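Local atomic coordinates of putative branched-chain amino acid aminotransferase IlvE (PDB entry 4DQN), a protein that probably catalyses the pyridoxal-phosphate-dependent transfer of amino groups between branched-chain amino acids (isoleucine, valine, leucine) and 2-oxoglutarate. Residues Y18-F23 with E41-H46; R24-Y29 with I149-A154; I172-D177 with V299-D304; T220-V225 with G271-D276. All blocks are in the same frame, centred on the assembly; numbering follows the deposited sequence.

The four contacts form two pairs, one at the antiparallel sheet and the dimer interface of this class-IV aminotransferase, the other at its mixed sheet. Contacts 1 and 2, with centres 10 Å apart, touch directly: Tyr18 CE1 lies 3.6 Å from Phe153 CE2. Contacts 3 and 4, with centres 12 Å apart, meet through Ile172 CD1 and Val275 CG1, at 3.9 Å, and contact 4 is nested in the loop that contact 3 closes. Contacts 1, 2 and 3 reach the second subunit; no other chain of the assembly touches contact 4. The pairs lie far apart, contacts 2 and 4 having centres 36 Å from each other. In contact 2, the side chain of Phe150 is about 11 Å from that of Lys188, the predicted pyridoxal phosphate attachment point, which carries no cofactor here.

Contact 1: Y18-F23 with E41-H46; sequences YHKLPF and EDATLH
Ala43 CB points at the loop 18-23 and is met there by two long side chains, Tyr18 and Lys20. The tyrosine touches it with its tip, OH lying 3.7 Å from the methyl carbon. The lysine meets it with three successive methylenes: CG comes within 3.7 Å of Ala43 CB, and CD and CE are almost as near. In Lys20, CG stands anti to the backbone N (chi1 -175°), which sets it against the methyl group, and the extended chi2 and chi3 keep CD and CE beside it. The ammonium lies beyond this apolar stretch, its NZ 6.8 Å from Asp42 OD1, too far for a salt bridge, so any attraction is probably weak.

A second patch lies at the end of the loop. Phe23 and Glu41 run side by side and point the same way, their ring and carboxylate planes 53° apart. The touching atoms are Phe23 CE1 and Glu41 CG, 3.6 Å from each other, so a methylene rather than the carboxylate lies against the ring. Beside it, the CA-H of Glu41 is directed at Pro22 O, with a carbon-to-oxygen distance of 3.3 Å.

Within 41-46, Asp42 OD1 accepts from Thr44 N in an Asx turn, while its OD2 takes the NE2 hydrogen of His46 at 2.7 Å. The chemistry is therefore divided: van der Waals contacts and one CA-H...O contact join the loop to 41-46, whereas Tyr18 OH bonds to Glu49 of the second subunit and His46 ND1 to His46 of that subunit, where the sheet continues across the dimer interface.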
# COMPACT_ATOMS: atom_id res chain seq x y z
N TYR A 18 -12.03 -6.03 -16.03
CA TYR A 18 -11.97 -7.44 -15.65
C TYR A 18 -12.99 -8.26 -16.41
O TYR A 18 -14.13 -7.82 -16.59
CB TYR A 18 -12.24 -7.59 -14.15
CG TYR A 18 -12.19 -9.04 -13.69
CD1 TYR A 18 -10.97 -9.70 -13.54
CD2 TYR A 18 -13.36 -9.76 -13.44
CE1 TYR A 18 -10.91 -11.03 -13.13
CE2 TYR A 18 -13.31 -11.09 -13.03
CZ TYR A 18 -12.08 -11.72 -12.88
OH TYR A 18 -12.04 -13.05 -12.49
N HIS A 19 -12.58 -9.44 -16.85
CA HIS A 19 -13.47 -10.49 -17.32
C HIS A 19 -13.04 -11.75 -16.59
O HIS A 19 -11.85 -11.96 -16.37
CB HIS A 19 -13.32 -10.73 -18.83
CG HIS A 19 -13.58 -9.51 -19.66
ND1 HIS A 19 -14.67 -9.39 -20.49
CD2 HIS A 19 -12.88 -8.36 -19.79
CE1 HIS A 19 -14.64 -8.21 -21.09
NE2 HIS A 19 -13.56 -7.57 -20.68
N LYS A 20 -14.00 -12.59 -16.21
CA LYS A 20 -13.67 -13.88 -15.60
C LYS A 20 -13.54 -14.97 -16.66
O LYS A 20 -14.53 -15.49 -17.16
CB LYS A 20 -14.75 -14.27 -14.59
CG LYS A 20 -14.44 -15.54 -13.81
CD LYS A 20 -15.60 -15.87 -12.87
CE LYS A 20 -15.60 -17.35 -12.52
NZ LYS A 20 -16.99 -17.86 -12.28
N LEU A 21 -12.30 -15.30 -17.01
CA LEU A 21 -12.02 -16.31 -18.03
C LEU A 21 -12.00 -17.71 -17.42
O LEU A 21 -11.90 -17.85 -16.20
CB LEU A 21 -10.70 -15.99 -18.75
CG LEU A 21 -10.82 -15.19 -20.06
CD1 LEU A 21 -11.69 -13.97 -19.88
CD2 LEU A 21 -9.45 -14.77 -20.60
N PRO A 22 -12.14 -18.77 -18.24
CA PRO A 22 -12.21 -20.12 -17.66
C PRO A 22 -11.03 -20.55 -16.78
O PRO A 22 -11.29 -21.21 -15.77
CB PRO A 22 -12.30 -21.03 -18.90
CG PRO A 22 -12.93 -20.17 -19.95
CD PRO A 22 -12.40 -18.78 -19.70
N PHE A 23 -9.79 -20.21 -17.13
CA PHE A 23 -8.64 -20.73 -16.38
C PHE A 23 -7.67 -19.63 -15.92
O PHE A 23 -7.45 -18.67 -16.65
CB PHE A 23 -7.86 -21.75 -17.23
CG PHE A 23 -8.69 -22.93 -17.63
CD1 PHE A 23 -8.92 -23.96 -16.72
CD2 PHE A 23 -9.24 -23.01 -18.89
CE1 PHE A 23 -9.71 -25.05 -17.08
CE2 PHE A 23 -10.02 -24.09 -19.26
CZ PHE A 23 -10.26 -25.11 -18.35
N GLU A 41 -10.03 -23.23 -12.18
CA GLU A 41 -11.21 -22.59 -12.72
C GLU A 41 -11.79 -21.63 -11.70
O GLU A 41 -12.76 -20.93 -11.97
CB GLU A 41 -12.26 -23.65 -13.08
CG GLU A 41 -11.77 -24.64 -14.13
CD GLU A 41 -12.86 -25.60 -14.56
OE1 GLU A 41 -12.64 -26.83 -14.47
OE2 GLU A 41 -13.93 -25.12 -14.98
N ASP A 42 -11.19 -21.59 -10.51
CA ASP A 42 -11.74 -20.80 -9.41
C ASP A 42 -11.14 -19.41 -9.44
O ASP A 42 -9.94 -19.24 -9.22
CB ASP A 42 -11.43 -21.45 -8.06
CG ASP A 42 -12.27 -20.90 -6.94
OD1 ASP A 42 -13.05 -19.95 -7.16
OD2 ASP A 42 -12.13 -21.41 -5.80
N ALA A 43 -11.98 -18.42 -9.70
CA ALA A 43 -11.54 -17.03 -9.79
C ALA A 43 -11.64 -16.33 -8.44
O ALA A 43 -11.41 -15.13 -8.34
CB ALA A 43 -12.37 -16.29 -10.84
N THR A 44 -11.98 -17.10 -7.40
CA THR A 44 -12.04 -16.57 -6.04
C THR A 44 -10.82 -17.04 -5.28
O THR A 44 -10.48 -18.23 -5.31
CB THR A 44 -13.31 -17.04 -5.32
OG1 THR A 44 -14.45 -16.57 -6.03
CG2 THR A 44 -13.36 -16.47 -3.90
N LEU A 45 -10.13 -16.11 -4.61
CA LEU A 45 -8.99 -16.47 -3.77
C LEU A 45 -9.49 -16.69 -2.37
O LEU A 45 -10.34 -15.93 -1.88
CB LEU A 45 -7.90 -15.40 -3.79
CG LEU A 45 -7.18 -15.19 -5.13
CD1 LEU A 45 -6.39 -13.90 -5.09
CD2 LEU A 45 -6.24 -16.36 -5.43
N HIS A 46 -8.98 -17.73 -1.71
CA HIS A 46 -9.43 -18.09 -0.37
C HIS A 46 -8.26 -17.91 0.58
O HIS A 46 -7.36 -18.75 0.63
CB HIS A 46 -9.93 -19.54 -0.38
CG HIS A 46 -10.90 -19.82 -1.49
ND1 HIS A 46 -12.25 -19.58 -1.37
CD2 HIS A 46 -10.71 -20.29 -2.75
CE1 HIS A 46 -12.86 -19.91 -2.50
NE2 HIS A 46 -11.94 -20.33 -3.36

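Contact 2: R24-Y29 with I149-A154; sequences RYISYY and IFTIFA
Strands 24-29 and 149-154 run antiparallel, their axes 4.6 Å apart at closest approach, as neighbours in the seven-stranded antiparallel sheet of this aminotransferase. Tyr25 with Ile152 and Ser27 with Phe150 are hydrogen-bonded pairs; Ile26 with Thr151 and Tyr28 with Ile149 are non-hydrogen-bonded.

On the face of Tyr25 and Phe150 these two side chains slant across one another, Tyr25 CE1 lying 3.8 Å from Phe150 CD2. Helix 100-113 covers this side, and its Lys102 bonds to the hydroxyls of both Tyr25 and Ser27; Ser27 OG also bonds to Asp35. On the other face Ile149 is shared between two neighbours: its CG2 packs on Ile26 CG1 at 3.8 Å, while its CG1 lies 3.8 Å from Tyr28 CD2 and equally near CE2, the two side chains running side by side.

Near the dimer interface Arg24 CG comes 3.3 Å from Phe153 CB, a close carbon contact, and the guanidinium beyond it forms a salt bridge with Glu49 of the second subunit.

Thr151 adds a side-chain bond to the regular backbone pattern. With OG1 anti to its backbone N (chi1 -178°), the hydroxyl donates to Tyr25 O at 2.7 Å; the same oxygen also accepts from Ile152 N at 3.0 Å.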
# COMPACT_ATOMS: atom_id res chain seq x y z
N ARG A 24 -7.13 -19.77 -14.70
CA ARG A 24 -5.99 -18.96 -14.26
C ARG A 24 -4.95 -19.91 -13.76
O ARG A 24 -5.27 -21.02 -13.34
CB ARG A 24 -6.28 -18.09 -13.04
CG ARG A 24 -7.48 -17.26 -13.05
CD ARG A 24 -8.50 -17.83 -12.10
NE ARG A 24 -9.43 -18.59 -12.89
CZ ARG A 24 -10.28 -18.04 -13.74
NH1 ARG A 24 -10.37 -16.72 -13.88
NH2 ARG A 24 -11.07 -18.85 -14.41
N TYR A 25 -3.70 -19.45 -13.75
CA TYR A 25 -2.61 -20.16 -13.10
C TYR A 25 -2.53 -19.75 -11.63
O TYR A 25 -2.74 -18.58 -11.28
CB TYR A 25 -1.31 -19.80 -13.81
CG TYR A 25 -0.02 -20.29 -13.18
CD1 TYR A 25 0.57 -19.61 -12.11
CD2 TYR A 25 0.63 -21.39 -13.69
CE1 TYR A 25 1.76 -20.05 -11.56
CE2 TYR A 25 1.83 -21.84 -13.15
CZ TYR A 25 2.39 -21.16 -12.09
OH TYR A 25 3.58 -21.60 -11.57
N ILE A 26 -2.20 -20.70 -10.76
CA ILE A 26 -1.98 -20.39 -9.35
C ILE A 26 -0.89 -21.31 -8.79
O ILE A 26 -0.82 -22.49 -9.11
CB ILE A 26 -3.29 -20.50 -8.51
CG1 ILE A 26 -3.10 -19.88 -7.12
CG2 ILE A 26 -3.76 -21.95 -8.39
CD1 ILE A 26 -4.42 -19.64 -6.37
N SER A 27 -0.03 -20.73 -7.95
CA SER A 27 1.07 -21.46 -7.35
C SER A 27 1.20 -20.95 -5.93
O SER A 27 1.03 -19.75 -5.68
CB SER A 27 2.38 -21.21 -8.12
OG SER A 27 3.47 -21.93 -7.55
N TYR A 28 1.47 -21.87 -5.00
CA TYR A 28 1.56 -21.52 -3.59
C TYR A 28 3.00 -21.66 -3.10
O TYR A 28 3.70 -22.60 -3.48
CB TYR A 28 0.65 -22.43 -2.74
CG TYR A 28 -0.84 -22.26 -3.01
CD1 TYR A 28 -1.45 -22.88 -4.09
CD2 TYR A 28 -1.63 -21.48 -2.17
CE1 TYR A 28 -2.81 -22.74 -4.34
CE2 TYR A 28 -3.00 -21.34 -2.41
CZ TYR A 28 -3.57 -21.96 -3.49
OH TYR A 28 -4.92 -21.82 -3.74
N TYR A 29 3.44 -20.71 -2.28
CA TYR A 29 4.75 -20.79 -1.65
C TYR A 29 4.55 -21.15 -0.19
O TYR A 29 3.84 -20.45 0.54
CB TYR A 29 5.47 -19.45 -1.79
CG TYR A 29 6.88 -19.36 -1.27
CD1 TYR A 29 7.14 -19.12 0.08
CD2 TYR A 29 7.97 -19.46 -2.13
CE1 TYR A 29 8.44 -19.01 0.55
CE2 TYR A 29 9.28 -19.35 -1.67
CZ TYR A 29 9.50 -19.13 -0.32
OH TYR A 29 10.79 -19.01 0.16
N ILE A 149 0.93 -16.46 -2.44
CA ILE A 149 0.28 -16.92 -3.66
C ILE A 149 0.84 -16.17 -4.85
O ILE A 149 0.99 -14.96 -4.78
CB ILE A 149 -1.25 -16.71 -3.59
CG1 ILE A 149 -1.86 -17.67 -2.57
CG2 ILE A 149 -1.90 -16.97 -4.96
CD1 ILE A 149 -3.36 -17.50 -2.37
N PHE A 150 1.16 -16.89 -5.92
CA PHE A 150 1.42 -16.27 -7.22
C PHE A 150 0.36 -16.76 -8.18
O PHE A 150 0.20 -17.96 -8.41
CB PHE A 150 2.83 -16.61 -7.74
CG PHE A 150 3.12 -16.07 -9.13
CD1 PHE A 150 3.11 -14.70 -9.38
CD2 PHE A 150 3.41 -16.94 -10.18
CE1 PHE A 150 3.38 -14.20 -10.68
CE2 PHE A 150 3.68 -16.46 -11.47
CZ PHE A 150 3.67 -15.09 -11.72
N THR A 151 -0.41 -15.82 -8.74
CA THR A 151 -1.45 -16.18 -9.69
C THR A 151 -1.39 -15.30 -10.93
O THR A 151 -1.02 -14.13 -10.85
CB THR A 151 -2.86 -16.13 -9.02
OG1 THR A 151 -3.86 -16.52 -9.96
CG2 THR A 151 -3.18 -14.72 -8.47
N ILE A 152 -1.71 -15.88 -12.09
CA ILE A 152 -1.90 -15.06 -13.29
C ILE A 152 -3.27 -15.33 -13.86
O ILE A 152 -3.58 -16.47 -14.26
CB ILE A 152 -0.86 -15.35 -14.39
CG1 ILE A 152 0.58 -15.26 -13.86
CG2 ILE A 152 -1.06 -14.39 -15.57
CD1 ILE A 152 1.66 -15.47 -14.97
N PHE A 153 -4.10 -14.29 -13.91
CA PHE A 153 -5.38 -14.37 -14.60
C PHE A 153 -5.40 -13.43 -15.81
O PHE A 153 -4.51 -12.57 -15.94
CB PHE A 153 -6.58 -14.14 -13.67
CG PHE A 153 -6.58 -12.81 -12.95
CD1 PHE A 153 -5.93 -12.66 -11.73
CD2 PHE A 153 -7.30 -11.73 -13.46
CE1 PHE A 153 -5.95 -11.45 -11.05
CE2 PHE A 153 -7.33 -10.51 -12.79
CZ PHE A 153 -6.66 -10.37 -11.57
N ALA A 154 -6.37 -13.61 -16.70
CA ALA A 154 -6.35 -12.93 -17.99
C ALA A 154 -7.71 -12.39 -18.40
O ALA A 154 -8.76 -12.85 -17.93
CB ALA A 154 -5.81 -13.87 -19.08

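Contact 3: I172-D177 with V299-D304; sequences IQDDYD and VQHGDD
Ile172 carries CG2 anti to its backbone N, and His301 likewise holds CG anti to N (chi1 -167°), which sets aliphatic branch and ring facing each other. The contact lies where parallel strands 168-172 and 292-301 of the mixed sheet end, each running into a beta turn, type I from Gln173 to Tyr176 and type II' from His301 to Asp304.

Ile172 lies over one face of the imidazole. Its CG2 is 3.4 Å from His301 CD2, and its CD1 makes a CH-pi contact 4.2 Å from the ring centroid, displaced toward the rim. The same CD1 packs on Val299 CG1 at 3.7 Å. On the backbone, Ile172 N donates to Gln300 O at 2.8 Å in a nearly straight bond.

The ring is also held at its edge by Asp174, whose side chain crosses it at about a right angle. Asp174 OD1 has a second partner, His219, so the carboxylate joins two histidines. A water accepts from Gly302 N in the second turn; its link to Ile172 O is doubtful, being too short. His301 NE2 donates to the syn lone pair of Asp174 OD2 at 2.9 Å, the oxygen lying only 3° out of the ring plane.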
# COMPACT_ATOMS: atom_id res chain seq x y z
N ILE A 172 -1.05 18.52 -13.39
CA ILE A 172 -0.05 18.47 -12.31
C ILE A 172 -0.65 19.06 -11.04
O ILE A 172 -0.99 20.24 -11.01
CB ILE A 172 1.22 19.24 -12.68
CG1 ILE A 172 1.86 18.63 -13.93
CG2 ILE A 172 2.20 19.22 -11.52
CD1 ILE A 172 3.05 19.40 -14.46
N GLN A 173 -0.80 18.24 -9.99
CA GLN A 173 -1.45 18.68 -8.76
C GLN A 173 -0.52 18.42 -7.58
O GLN A 173 -0.45 17.30 -7.07
CB GLN A 173 -2.81 17.97 -8.57
CG GLN A 173 -3.66 18.47 -7.38
CD GLN A 173 -4.20 19.88 -7.57
OE1 GLN A 173 -4.42 20.32 -8.70
NE2 GLN A 173 -4.41 20.60 -6.46
N ASP A 174 0.18 19.47 -7.14
CA ASP A 174 1.34 19.33 -6.26
C ASP A 174 1.08 18.90 -4.81
O ASP A 174 2.03 18.57 -4.09
CB ASP A 174 2.18 20.61 -6.28
CG ASP A 174 2.94 20.78 -7.57
OD1 ASP A 174 3.85 19.97 -7.80
OD2 ASP A 174 2.62 21.70 -8.36
N ASP A 175 -0.18 18.89 -4.38
CA ASP A 175 -0.49 18.45 -3.01
C ASP A 175 -0.82 16.94 -2.87
O ASP A 175 -1.42 16.53 -1.87
CB ASP A 175 -1.59 19.32 -2.38
CG ASP A 175 -2.81 19.47 -3.27
OD1 ASP A 175 -2.68 19.30 -4.50
OD2 ASP A 175 -3.90 19.80 -2.74
N TYR A 176 -0.42 16.13 -3.85
CA TYR A 176 -0.49 14.66 -3.72
C TYR A 176 0.78 13.97 -4.23
O TYR A 176 1.34 14.36 -5.26
CB TYR A 176 -1.72 14.07 -4.45
CG TYR A 176 -3.04 14.64 -4.00
CD1 TYR A 176 -3.67 15.64 -4.72
CD2 TYR A 176 -3.67 14.17 -2.84
CE1 TYR A 176 -4.88 16.16 -4.31
CE2 TYR A 176 -4.88 14.69 -2.43
CZ TYR A 176 -5.48 15.69 -3.17
OH TYR A 176 -6.69 16.23 -2.78
N ASP A 177 1.24 12.97 -3.50
CA ASP A 177 2.34 12.13 -3.97
C ASP A 177 1.85 10.69 -4.09
O ASP A 177 1.12 10.21 -3.22
CB ASP A 177 3.53 12.16 -2.99
CG ASP A 177 4.09 13.56 -2.78
OD1 ASP A 177 4.29 14.29 -3.78
OD2 ASP A 177 4.34 13.92 -1.60
N VAL A 299 -0.92 19.98 -20.70
CA VAL A 299 -0.74 19.73 -19.28
C VAL A 299 -1.11 21.01 -18.51
O VAL A 299 -0.61 22.09 -18.84
CB VAL A 299 0.71 19.30 -18.95
CG1 VAL A 299 0.92 19.26 -17.45
CG2 VAL A 299 0.99 17.92 -19.55
N GLN A 300 -2.00 20.88 -17.53
CA GLN A 300 -2.38 21.97 -16.65
C GLN A 300 -1.47 22.00 -15.42
O GLN A 300 -1.27 20.97 -14.76
CB GLN A 300 -3.84 21.79 -16.20
CG GLN A 300 -4.42 22.95 -15.36
CD GLN A 300 -4.79 24.15 -16.20
OE1 GLN A 300 -5.32 24.01 -17.29
NE2 GLN A 300 -4.52 25.36 -15.68
N HIS A 301 -0.91 23.17 -15.13
CA HIS A 301 -0.10 23.33 -13.93
C HIS A 301 -0.33 24.72 -13.33
O HIS A 301 0.12 25.73 -13.89
CB HIS A 301 1.38 23.15 -14.25
CG HIS A 301 2.23 23.00 -13.04
ND1 HIS A 301 3.59 23.21 -13.05
CD2 HIS A 301 1.92 22.63 -11.77
CE1 HIS A 301 4.08 22.99 -11.84
NE2 HIS A 301 3.09 22.63 -11.05
N GLY A 302 -1.02 24.78 -12.19
CA GLY A 302 -1.43 26.07 -11.65
C GLY A 302 -2.36 26.73 -12.65
O GLY A 302 -3.26 26.06 -13.18
N ASP A 303 -2.11 28.01 -12.95
CA ASP A 303 -2.89 28.76 -13.94
C ASP A 303 -2.63 28.30 -15.37
O ASP A 303 -3.44 28.54 -16.27
CB ASP A 303 -2.50 30.25 -13.91
CG ASP A 303 -2.99 30.96 -12.67
OD1 ASP A 303 -3.75 30.36 -11.90
OD2 ASP A 303 -2.62 32.15 -12.47
N ASP A 304 -1.48 27.68 -15.59
CA ASP A 304 -1.00 27.52 -16.97
C ASP A 304 -1.41 26.20 -17.60
O ASP A 304 -1.41 25.15 -16.96
CB ASP A 304 0.51 27.72 -17.04
CG ASP A 304 0.94 29.04 -16.42
OD1 ASP A 304 0.28 30.07 -16.69
OD2 ASP A 304 1.94 29.05 -15.67
O HOH W 1 -1.69 22.50 -10.30

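Contact 4: T220-V225 with G271-D276; sequences TKIEEV and GDVCVD
A single beta bridge, Lys221 with Cys274, joins the lead-in to strand 222-225 of the mixed sheet to the loop that connects strands 267-270 and 281-288. Two nearly straight backbone bonds flank the bridge: Val275 N donates to Thr220 O at 2.9 Å, and Ile222 N donates to Val273 O at the same distance. Each oxygen also receives a CA-H contact, the shorter being the 3.2 Å from Lys221 CA to Val273 O. Further along the strand, Glu223 and Glu224 both face Tyr213 of strand 211-214 in a classic beta bulge.

Ile222 supplies the apolar part with two of its atoms. Its CD1 reaches Val273 CG1 at 4.0 Å, and its CG1 meets Val275 CG1 at 3.9 Å; the isoleucine lies aslant to both valines. In Val275, CG2 sits between the backbone N and the carbonyl carbon, and it comes 3.2 Å from Thr220 O. Phe230 of strand 228-234 packs on both Ile222 and Val273, and Leu214 on Ile222 and Val275, continuing this cluster into the sheet.

In Lys221 the extended chi2 puts CD 3.8 Å from Asp272 CB; the bend at chi3 then turns CE, and the ammonium ends near the aspartate carboxylate but not in contact.

A water extends the link, giving a hydrogen to Ile222 O and taking one from Val273 N. The whole is an isolated beta bridge, water-extended, that ties a connecting loop to the mixed sheet of this class-IV aminotransferase.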
# COMPACT_ATOMS: atom_id res chain seq x y z
N THR A 220 9.83 19.65 -8.53
CA THR A 220 10.33 20.48 -9.61
C THR A 220 10.57 19.68 -10.89
O THR A 220 10.78 20.25 -11.97
CB THR A 220 11.61 21.20 -9.18
OG1 THR A 220 11.93 22.22 -10.13
CG2 THR A 220 12.75 20.21 -9.10
N LYS A 221 10.53 18.35 -10.78
CA LYS A 221 10.81 17.46 -11.90
C LYS A 221 9.68 16.46 -12.05
O LYS A 221 9.09 16.02 -11.06
CB LYS A 221 12.12 16.71 -11.65
CG LYS A 221 13.32 17.60 -11.42
CD LYS A 221 14.51 16.80 -10.90
CE LYS A 221 14.13 16.06 -9.62
NZ LYS A 221 15.21 15.17 -9.12
N ILE A 222 9.38 16.09 -13.29
CA ILE A 222 8.30 15.15 -13.56
C ILE A 222 8.73 13.73 -13.20
O ILE A 222 9.85 13.31 -13.50
CB ILE A 222 7.88 15.19 -15.05
CG1 ILE A 222 7.19 16.53 -15.36
CG2 ILE A 222 6.94 14.04 -15.40
CD1 ILE A 222 6.76 16.66 -16.82
N GLU A 223 7.83 13.01 -12.54
CA GLU A 223 8.07 11.61 -12.20
C GLU A 223 7.34 10.70 -13.17
O GLU A 223 7.97 9.98 -13.96
CB GLU A 223 7.56 11.32 -10.79
CG GLU A 223 8.36 12.00 -9.71
CD GLU A 223 9.33 11.07 -9.03
OE1 GLU A 223 8.87 10.11 -8.38
OE2 GLU A 223 10.55 11.30 -9.15
N GLU A 224 6.02 10.73 -13.10
CA GLU A 224 5.22 9.88 -13.97
C GLU A 224 3.78 10.38 -14.17
O GLU A 224 3.31 11.28 -13.46
CB GLU A 224 5.25 8.42 -13.49
CG GLU A 224 5.01 8.20 -12.00
CD GLU A 224 5.34 6.78 -11.57
OE1 GLU A 224 6.48 6.32 -11.82
OE2 GLU A 224 4.46 6.10 -11.00
N VAL A 225 3.11 9.78 -15.15
CA VAL A 225 1.77 10.15 -15.58
C VAL A 225 0.81 9.06 -15.13
O VAL A 225 0.64 8.05 -15.81
CB VAL A 225 1.72 10.27 -17.11
CG1 VAL A 225 0.44 10.96 -17.57
CG2 VAL A 225 2.96 11.03 -17.62
N GLY A 271 16.75 11.16 -18.27
CA GLY A 271 17.30 12.33 -17.61
C GLY A 271 16.22 13.06 -16.85
O GLY A 271 15.05 12.68 -16.92
N ASP A 272 16.57 14.11 -16.12
CA ASP A 272 15.50 14.81 -15.44
C ASP A 272 14.74 15.74 -16.40
O ASP A 272 15.29 16.20 -17.42
CB ASP A 272 15.94 15.48 -14.13
CG ASP A 272 17.10 16.41 -14.32
OD1 ASP A 272 17.16 17.08 -15.37
OD2 ASP A 272 17.95 16.48 -13.40
N VAL A 273 13.47 15.95 -16.10
CA VAL A 273 12.58 16.76 -16.92
C VAL A 273 11.98 17.79 -15.98
O VAL A 273 11.19 17.45 -15.11
CB VAL A 273 11.45 15.89 -17.53
CG1 VAL A 273 10.44 16.76 -18.27
CG2 VAL A 273 12.03 14.82 -18.46
N CYS A 274 12.38 19.05 -16.13
CA CYS A 274 11.95 20.08 -15.18
C CYS A 274 10.62 20.67 -15.61
O CYS A 274 10.41 20.92 -16.80
CB CYS A 274 13.00 21.18 -15.06
SG CYS A 274 14.62 20.54 -14.58
N VAL A 275 9.73 20.89 -14.65
CA VAL A 275 8.40 21.42 -14.97
C VAL A 275 8.45 22.84 -15.47
O VAL A 275 7.43 23.37 -15.95
CB VAL A 275 7.43 21.38 -13.77
CG1 VAL A 275 6.86 20.00 -13.61
CG2 VAL A 275 8.09 21.89 -12.48
N ASP A 276 9.61 23.48 -15.34
CA ASP A 276 9.74 24.87 -15.76
C ASP A 276 10.30 24.98 -17.17
O ASP A 276 10.43 26.08 -17.70
CB ASP A 276 10.63 25.64 -14.78
CG ASP A 276 10.08 25.63 -13.37
OD1 ASP A 276 9.07 26.32 -13.12
OD2 ASP A 276 10.67 24.93 -12.51
O HOH W 2 12.46 14.33 -14.09